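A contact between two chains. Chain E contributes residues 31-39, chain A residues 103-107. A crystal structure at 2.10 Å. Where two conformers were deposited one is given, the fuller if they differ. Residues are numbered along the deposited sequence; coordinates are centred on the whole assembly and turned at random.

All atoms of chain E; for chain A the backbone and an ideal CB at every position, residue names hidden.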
# COMPACT_ATOMS: atom_id res chain seq x y z
N LEU E 31 -4.43 -5.23 -20.76
CA LEU E 31 -4.14 -5.04 -19.34
C LEU E 31 -5.42 -5.33 -18.54
O LEU E 31 -6.46 -4.69 -18.76
CB LEU E 31 -3.70 -3.61 -19.04
CG LEU E 31 -2.81 -3.30 -17.82
CD1 LEU E 31 -3.48 -2.19 -17.04
CD2 LEU E 31 -2.56 -4.49 -16.91
N SER E 32 -5.35 -6.31 -17.65
CA SER E 32 -6.46 -6.69 -16.81
C SER E 32 -6.33 -5.96 -15.46
O SER E 32 -5.31 -6.06 -14.80
CB SER E 32 -6.43 -8.20 -16.61
OG SER E 32 -7.48 -8.63 -15.77
N ARG E 33 -7.36 -5.20 -15.09
CA ARG E 33 -7.44 -4.55 -13.77
C ARG E 33 -8.69 -5.10 -13.07
O ARG E 33 -9.55 -5.72 -13.71
CB ARG E 33 -7.53 -3.01 -13.92
CG ARG E 33 -6.52 -2.36 -14.90
CD ARG E 33 -6.52 -0.80 -14.87
NE ARG E 33 -7.86 -0.22 -14.95
CZ ARG E 33 -8.46 0.17 -16.08
NH1 ARG E 33 -7.85 0.10 -17.28
NH2 ARG E 33 -9.70 0.65 -16.01
N ASN E 34 -8.82 -4.83 -11.78
CA ASN E 34 -10.00 -5.30 -11.02
C ASN E 34 -11.36 -4.87 -11.58
O ASN E 34 -12.27 -5.68 -11.65
CB ASN E 34 -9.87 -5.00 -9.51
CG ASN E 34 -8.94 -6.01 -8.78
OD1 ASN E 34 -8.95 -7.22 -9.07
ND2 ASN E 34 -8.11 -5.50 -7.88
N ASN E 35 -11.48 -3.60 -12.00
CA ASN E 35 -12.70 -3.12 -12.65
C ASN E 35 -12.63 -2.96 -14.18
O ASN E 35 -13.50 -2.31 -14.79
CB ASN E 35 -13.23 -1.86 -11.97
CG ASN E 35 -12.34 -0.66 -12.17
OD1 ASN E 35 -11.32 -0.72 -12.88
ND2 ASN E 35 -12.74 0.45 -11.58
N SER E 36 -11.61 -3.57 -14.80
CA SER E 36 -11.45 -3.57 -16.26
C SER E 36 -10.61 -4.77 -16.70
O SER E 36 -9.43 -4.61 -17.05
CB SER E 36 -10.80 -2.25 -16.73
OG SER E 36 -10.77 -2.10 -18.14
N GLY E 37 -11.24 -5.95 -16.73
CA GLY E 37 -10.54 -7.21 -16.99
C GLY E 37 -10.09 -7.33 -18.44
O GLY E 37 -9.17 -8.09 -18.76
N TRP E 38 -10.72 -6.54 -19.30
CA TRP E 38 -10.48 -6.53 -20.73
C TRP E 38 -9.95 -5.17 -21.16
O TRP E 38 -10.15 -4.79 -22.30
CB TRP E 38 -11.78 -6.83 -21.51
CG TRP E 38 -12.26 -8.28 -21.50
CD1 TRP E 38 -11.88 -9.27 -20.64
CD2 TRP E 38 -13.24 -8.87 -22.38
NE1 TRP E 38 -12.55 -10.44 -20.93
CE2 TRP E 38 -13.38 -10.23 -21.99
CE3 TRP E 38 -14.00 -8.39 -23.46
CZ2 TRP E 38 -14.26 -11.11 -22.65
CZ3 TRP E 38 -14.87 -9.27 -24.11
CH2 TRP E 38 -15.00 -10.60 -23.70
N GLY E 39 -9.29 -4.44 -20.25
CA GLY E 39 -8.74 -3.12 -20.51
C GLY E 39 -7.57 -3.16 -21.48
O GLY E 39 -6.95 -4.20 -21.66
N UNK A 103 -12.75 -10.42 -2.69
CA UNK A 103 -13.80 -9.99 -3.64
C UNK A 103 -13.19 -9.30 -4.85
O UNK A 103 -13.69 -8.28 -5.32
CB UNK A 103 -14.80 -9.05 -2.96
N UNK A 104 -12.11 -9.85 -5.39
CA UNK A 104 -11.47 -9.21 -6.53
C UNK A 104 -11.27 -10.19 -7.68
O UNK A 104 -11.26 -11.39 -7.48
CB UNK A 104 -10.13 -8.61 -6.11
N UNK A 105 -11.09 -9.63 -8.88
CA UNK A 105 -10.70 -10.38 -10.07
C UNK A 105 -9.27 -10.89 -9.94
O UNK A 105 -9.02 -12.08 -10.19
CB UNK A 105 -10.84 -9.51 -11.32
N UNK A 106 -8.33 -9.98 -9.60
CA UNK A 106 -6.90 -10.28 -9.48
C UNK A 106 -6.61 -10.83 -8.10
O UNK A 106 -7.35 -10.53 -7.14
CB UNK A 106 -6.05 -9.04 -9.75
N UNK A 107 -5.54 -11.61 -8.01
CA UNK A 107 -5.14 -12.25 -6.76
C UNK A 107 -4.49 -11.28 -5.79
O UNK A 107 -3.53 -10.61 -6.15
CB UNK A 107 -4.18 -13.41 -7.05

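Position 103 has a backbone with phi/psi of 58/43, in the left-handed region where glycine, asparagine and aspartate are the most tolerant residues. Its ideal CB has nothing of residues 31-39 of chain E within 5.5 Å, so they set no requirement. The residue is Asp A103, chi1 t, its side chain out of reach of residues 31-39; it closes a helix with a Schellman motif.

At position 104 the backbone is extended (-128/160) and CA-to-CB runs sideways to chain E. The ideal CB lies 3.5 Å from Asn E34 OD1, close enough to make bulk directed at that oxygen costly, while small or beta-branched residues such as serine, threonine or valine would fit. The deposited residue is Thr A104, chi1 p, with CB 3.4 Å from Asn E34 OD1. Thr A104 OG1 donates to the backbone O of position 106 at 2.6 Å.

Position 105 points its CB toward chain E, 3.7 Å from Asn E34 OD1 and 4.7 Å from Arg E33 O. Beyond lies a run of surface formed by Arg E33 O, Ser E32 OG and the bare CA of Gly E37, leading to the Trp E38 ring. A long side chain with a polar end suits this path; lysine, glutamine and arginine are all plausible. It is Arg A105, extended with chi1 to chi3 all t. CD passes 3.7 Å from Arg E33 O, and NE comes 3.3 Å from Ser E32 OG, which lies at the guanidinium edge. Gly E37 CA covers one guanidinium face, 3.4 Å from NE; an ideal CB on that glycine would fall 2.3 Å from Arg A105 CZ, so its missing side chain makes the room. NH2 reaches the edge of the Trp E38 ring, 4.3 Å from CD1. A water accepts from Arg A105 N and donates to Asn E34 O, both at 2.9 Å.

Position 106 presents its amide to Asn E34 OD1, a bond any residue but proline could make. Its CB also points toward chain E, 3.5 Å from that oxygen, and the space beyond is bordered by Ser E32 and the backbone of Arg E33. Leucine, methionine or isoleucine would suit. Leu A106 (m, t) is found: N donates to Asn E34 OD1 at 2.9 Å and 172°, while CD1 approaches Arg E33 CA at 4.3 Å and CD2 approaches Ser E32 OG at 3.8 Å.

Position 107 turns its CB away, leaving the choice open; Ser A107 makes no contact with residues 31-39 of chain E.

Chain A, residues 103-107: DTRLS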
# COMPACT_ATOMS: atom_id res chain seq x y z
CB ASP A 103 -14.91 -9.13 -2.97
CG ASP A 103 -16.17 -8.95 -3.87
OD1 ASP A 103 -16.30 -9.64 -4.90
OD2 ASP A 103 -17.08 -8.15 -3.53
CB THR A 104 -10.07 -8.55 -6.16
OG1 THR A 104 -9.22 -9.55 -5.60
CG2 THR A 104 -10.24 -7.43 -5.14
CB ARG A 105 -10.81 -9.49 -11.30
CG ARG A 105 -10.64 -10.25 -12.60
CD ARG A 105 -10.70 -9.27 -13.77
NE ARG A 105 -10.40 -9.94 -15.04
CZ ARG A 105 -11.30 -10.56 -15.78
NH1 ARG A 105 -12.57 -10.62 -15.40
NH2 ARG A 105 -10.93 -11.13 -16.91
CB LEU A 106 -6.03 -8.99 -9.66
CG LEU A 106 -6.29 -8.12 -10.91
CD1 LEU A 106 -5.16 -7.09 -11.14
CD2 LEU A 106 -6.50 -8.96 -12.13
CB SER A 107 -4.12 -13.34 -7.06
OG SER A 107 -3.75 -14.04 -5.88
O HOH W 1 -12.43 -7.08 -9.16
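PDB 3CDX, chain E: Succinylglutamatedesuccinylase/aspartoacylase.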